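Long-range contact in putative endoribonuclease (Klebsiella pneumoniae, PDB 3LYB), which is a putative endoribonuclease of the L-PSP (YjgF-like) family: residues Ile30-Ile39 against Met133-Ile141. Numbering follows the deposited sequence.
Sequences IPVNPLTGTI and MLPDATVLI
Ile39 and Ile30 supply most of the surface that 30-39 buries here, each meeting Pro135 and Val139 without any hydrogen bond between 30-39 and 133-141. The apolar contacts begin with Ile39, whose CD1 meets the ring of Pro135 end-on, 3.5 Å from its CG. With chi1 at -54°, CG1 lies beside the backbone N and CG2 anti to it, which turns CG2 toward Val139 CG2 at 4.0 Å, the two side chains crossing at about a right angle. Ile30 splits in the same way: CD1 approaches Pro135 CD at 3.9 Å, while CG2 rests against Val139 CG1 at 3.8 Å. The same Val139 methyl touches CD on the ring of Pro31. Val139 CG1 thus faces Ile30 and Pro31, and its CG2 faces Ile39. Val32 adds a looser touch on Pro135, which follows a cis peptide bond.

Carbon also packs on oxygen. Ile30 CD1 lies 3.5 Å from Leu134 O, Pro31 CD 3.6 Å from Ile141 O, and Ile39 CG2 3.5 Å from Thr138 OG1. Thr138 OG1 donates a hydrogen bond to the syn lone pair of Asp136 OD1; the same oxygen accepts a hydrogen bond from Thr138 N nearly along its C-O axis, and the two bonds hold the carboxylate and hydroxyl in place.

The side-chain amide of Gln72, on helix 60-85, hydrogen-bonds through NE2 to Thr138 O and through OE1 to Leu140 N, while Phe60 of a second subunit packs on Val32 and Pro135. The two ends of loop 30-39, the inverse gamma turn at Pro31 and Ile39, thus pack on cis-Pro135 and the Asx/type I turn leading into strand 141-148 of the YjgF-like fold's mixed sheet.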
loop_
_atom_site.group_PDB
_atom_site.type_symbol
_atom_site.label_atom_id
_atom_site.label_comp_id
_atom_site.label_asym_id
_atom_site.label_seq_id
_atom_site.Cartn_x
_atom_site.Cartn_y
_atom_site.Cartn_z
ATOM N N ILE B 30 -3.634 29.954 -0.861
ATOM C CA ILE B 30 -3.125 28.990 0.093
ATOM C C ILE B 30 -2.594 29.697 1.355
ATOM O O ILE B 30 -2.264 30.877 1.311
ATOM C CB ILE B 30 -2.031 28.109 -0.550
ATOM C CG1 ILE B 30 -1.109 28.959 -1.411
ATOM C CG2 ILE B 30 -2.655 27.004 -1.403
ATOM C CD1 ILE B 30 0.329 28.449 -1.405
ATOM N N PRO B 31 -2.498 28.979 2.489
ATOM C CA PRO B 31 -2.077 29.641 3.735
ATOM C C PRO B 31 -0.566 29.856 3.857
ATOM O O PRO B 31 0.080 29.243 4.704
ATOM C CB PRO B 31 -2.558 28.676 4.802
ATOM C CG PRO B 31 -2.481 27.331 4.132
ATOM C CD PRO B 31 -2.806 27.548 2.690
ATOM N N VAL B 32 -0.011 30.722 3.014
ATOM C CA VAL B 32 1.391 31.072 3.113
ATOM C C VAL B 32 1.550 32.524 3.486
ATOM O O VAL B 32 0.778 33.387 3.036
ATOM C CB VAL B 32 2.165 30.848 1.797
ATOM C CG1 VAL B 32 1.974 29.420 1.292
ATOM C CG2 VAL B 32 1.759 31.891 0.732
ATOM N N ASN B 33 2.566 32.795 4.304
ATOM C CA ASN B 33 2.943 34.166 4.605
ATOM C C ASN B 33 3.527 34.818 3.345
ATOM O O ASN B 33 4.495 34.297 2.783
ATOM C CB ASN B 33 3.946 34.200 5.752
ATOM C CG ASN B 33 3.582 35.227 6.810
ATOM O OD1 ASN B 33 3.211 36.360 6.487
ATOM N ND2 ASN B 33 3.684 34.832 8.088
ATOM N N PRO B 34 2.922 35.932 2.866
ATOM C CA PRO B 34 3.570 36.622 1.731
ATOM C C PRO B 34 4.953 37.153 2.132
ATOM O O PRO B 34 5.822 37.331 1.280
ATOM C CB PRO B 34 2.605 37.779 1.409
ATOM C CG PRO B 34 1.277 37.355 1.991
ATOM C CD PRO B 34 1.642 36.565 3.238
ATOM N N LEU B 35 5.139 37.375 3.436
ATOM C CA LEU B 35 6.416 37.842 3.983
ATOM C C LEU B 35 7.380 36.666 4.159
ATOM O O LEU B 35 8.109 36.310 3.224
ATOM C CB LEU B 35 6.203 38.592 5.312
ATOM N N THR B 36 7.353 36.053 5.342
ATOM C CA THR B 36 8.261 34.956 5.697
ATOM C C THR B 36 8.460 33.930 4.576
ATOM O O THR B 36 9.584 33.499 4.306
ATOM C CB THR B 36 7.791 34.244 6.979
ATOM N N GLY B 37 7.372 33.577 3.895
ATOM C CA GLY B 37 7.361 32.420 2.995
ATOM C C GLY B 37 6.970 31.179 3.788
ATOM O O GLY B 37 7.078 30.053 3.290
ATOM N N THR B 38 6.509 31.401 5.022
ATOM C CA THR B 38 6.097 30.331 5.922
ATOM C C THR B 38 4.722 29.785 5.533
ATOM O O THR B 38 3.829 30.549 5.153
ATOM C CB THR B 38 6.010 30.799 7.410
ATOM O OG1 THR B 38 6.826 31.961 7.637
ATOM C CG2 THR B 38 6.406 29.653 8.380
ATOM N N ILE B 39 4.587 28.458 5.611
ATOM C CA ILE B 39 3.307 27.773 5.588
ATOM C C ILE B 39 2.740 27.861 6.994
ATOM O O ILE B 39 3.421 27.509 7.954
ATOM C CB ILE B 39 3.446 26.246 5.267
ATOM C CG1 ILE B 39 4.230 25.978 3.972
ATOM C CG2 ILE B 39 2.079 25.554 5.260
ATOM C CD1 ILE B 39 3.736 26.748 2.735
HETATM N N MSE B 133 -1.904 20.326 -2.764
HETATM C CA MSE B 133 -1.814 21.692 -3.289
HETATM C C MSE B 133 -0.385 22.186 -3.162
HETATM O O MSE B 133 0.418 21.584 -2.467
HETATM C CB MSE B 133 -2.762 22.646 -2.565
HETATM C CG MSE B 133 -4.226 22.376 -2.831
HETATM SE SE MSE B 133 -5.017 20.928 -1.790
HETATM C CE MSE B 133 -5.240 21.768 -0.068
ATOM N N LEU B 134 -0.068 23.262 -3.879
ATOM C CA LEU B 134 1.226 23.923 -3.793
ATOM C C LEU B 134 1.350 24.611 -2.448
ATOM O O LEU B 134 0.337 25.021 -1.870
ATOM C CB LEU B 134 1.353 24.983 -4.874
ATOM C CG LEU B 134 1.662 24.510 -6.288
ATOM C CD1 LEU B 134 1.566 25.731 -7.242
ATOM C CD2 LEU B 134 3.027 23.821 -6.395
ATOM N N PRO B 135 2.582 24.755 -1.936
ATOM C CA PRO B 135 3.848 24.321 -2.494
ATOM C C PRO B 135 4.286 22.956 -2.020
ATOM O O PRO B 135 5.283 22.465 -2.519
ATOM C CB PRO B 135 4.823 25.347 -1.921
ATOM C CG PRO B 135 4.312 25.620 -0.577
ATOM C CD PRO B 135 2.786 25.538 -0.699
ATOM N N ASP B 136 3.593 22.392 -1.023
ATOM C CA ASP B 136 3.846 21.041 -0.509
ATOM C C ASP B 136 2.609 20.429 0.200
ATOM O O ASP B 136 1.557 21.089 0.342
ATOM C CB ASP B 136 5.095 21.013 0.384
ATOM C CG ASP B 136 4.841 21.529 1.816
ATOM O OD1 ASP B 136 3.741 21.323 2.393
ATOM O OD2 ASP B 136 5.785 22.138 2.398
ATOM N N ALA B 137 2.769 19.180 0.652
ATOM C CA ALA B 137 1.709 18.402 1.272
ATOM C C ALA B 137 1.202 18.923 2.603
ATOM O O ALA B 137 0.135 18.525 3.015
ATOM C CB ALA B 137 2.095 16.901 1.395
ATOM N N THR B 138 1.933 19.796 3.278
ATOM C CA THR B 138 1.426 20.394 4.531
ATOM C C THR B 138 0.271 21.422 4.339
ATOM O O THR B 138 -0.340 21.884 5.337
ATOM C CB THR B 138 2.560 21.076 5.394
ATOM O OG1 THR B 138 3.069 22.207 4.696
ATOM C CG2 THR B 138 3.713 20.099 5.695
ATOM N N VAL B 139 -0.023 21.786 3.094
ATOM C CA VAL B 139 -1.140 22.671 2.840
ATOM C C VAL B 139 -2.440 21.855 2.788
ATOM O O VAL B 139 -2.612 21.003 1.931
ATOM C CB VAL B 139 -0.883 23.517 1.559
ATOM C CG1 VAL B 139 -2.158 24.085 0.967
ATOM C CG2 VAL B 139 0.132 24.612 1.854
ATOM N N LEU B 140 -3.351 22.129 3.709
ATOM C CA LEU B 140 -4.543 21.308 3.928
ATOM C C LEU B 140 -5.823 21.811 3.258
ATOM O O LEU B 140 -6.803 21.062 3.128
ATOM C CB LEU B 140 -4.807 21.179 5.426
ATOM C CG LEU B 140 -3.675 20.663 6.317
ATOM C CD1 LEU B 140 -4.054 20.845 7.807
ATOM C CD2 LEU B 140 -3.453 19.223 6.010
ATOM N N ILE B 141 -5.806 23.065 2.823
ATOM C CA ILE B 141 -6.994 23.730 2.303
ATOM C C ILE B 141 -6.552 24.796 1.317
ATOM O O ILE B 141 -5.581 25.488 1.546
ATOM C CB ILE B 141 -7.838 24.356 3.457
ATOM C CG1 ILE B 141 -9.018 25.158 2.922
ATOM C CG2 ILE B 141 -6.980 25.259 4.372
ATOM C CD1 ILE B 141 -10.216 24.345 2.571
#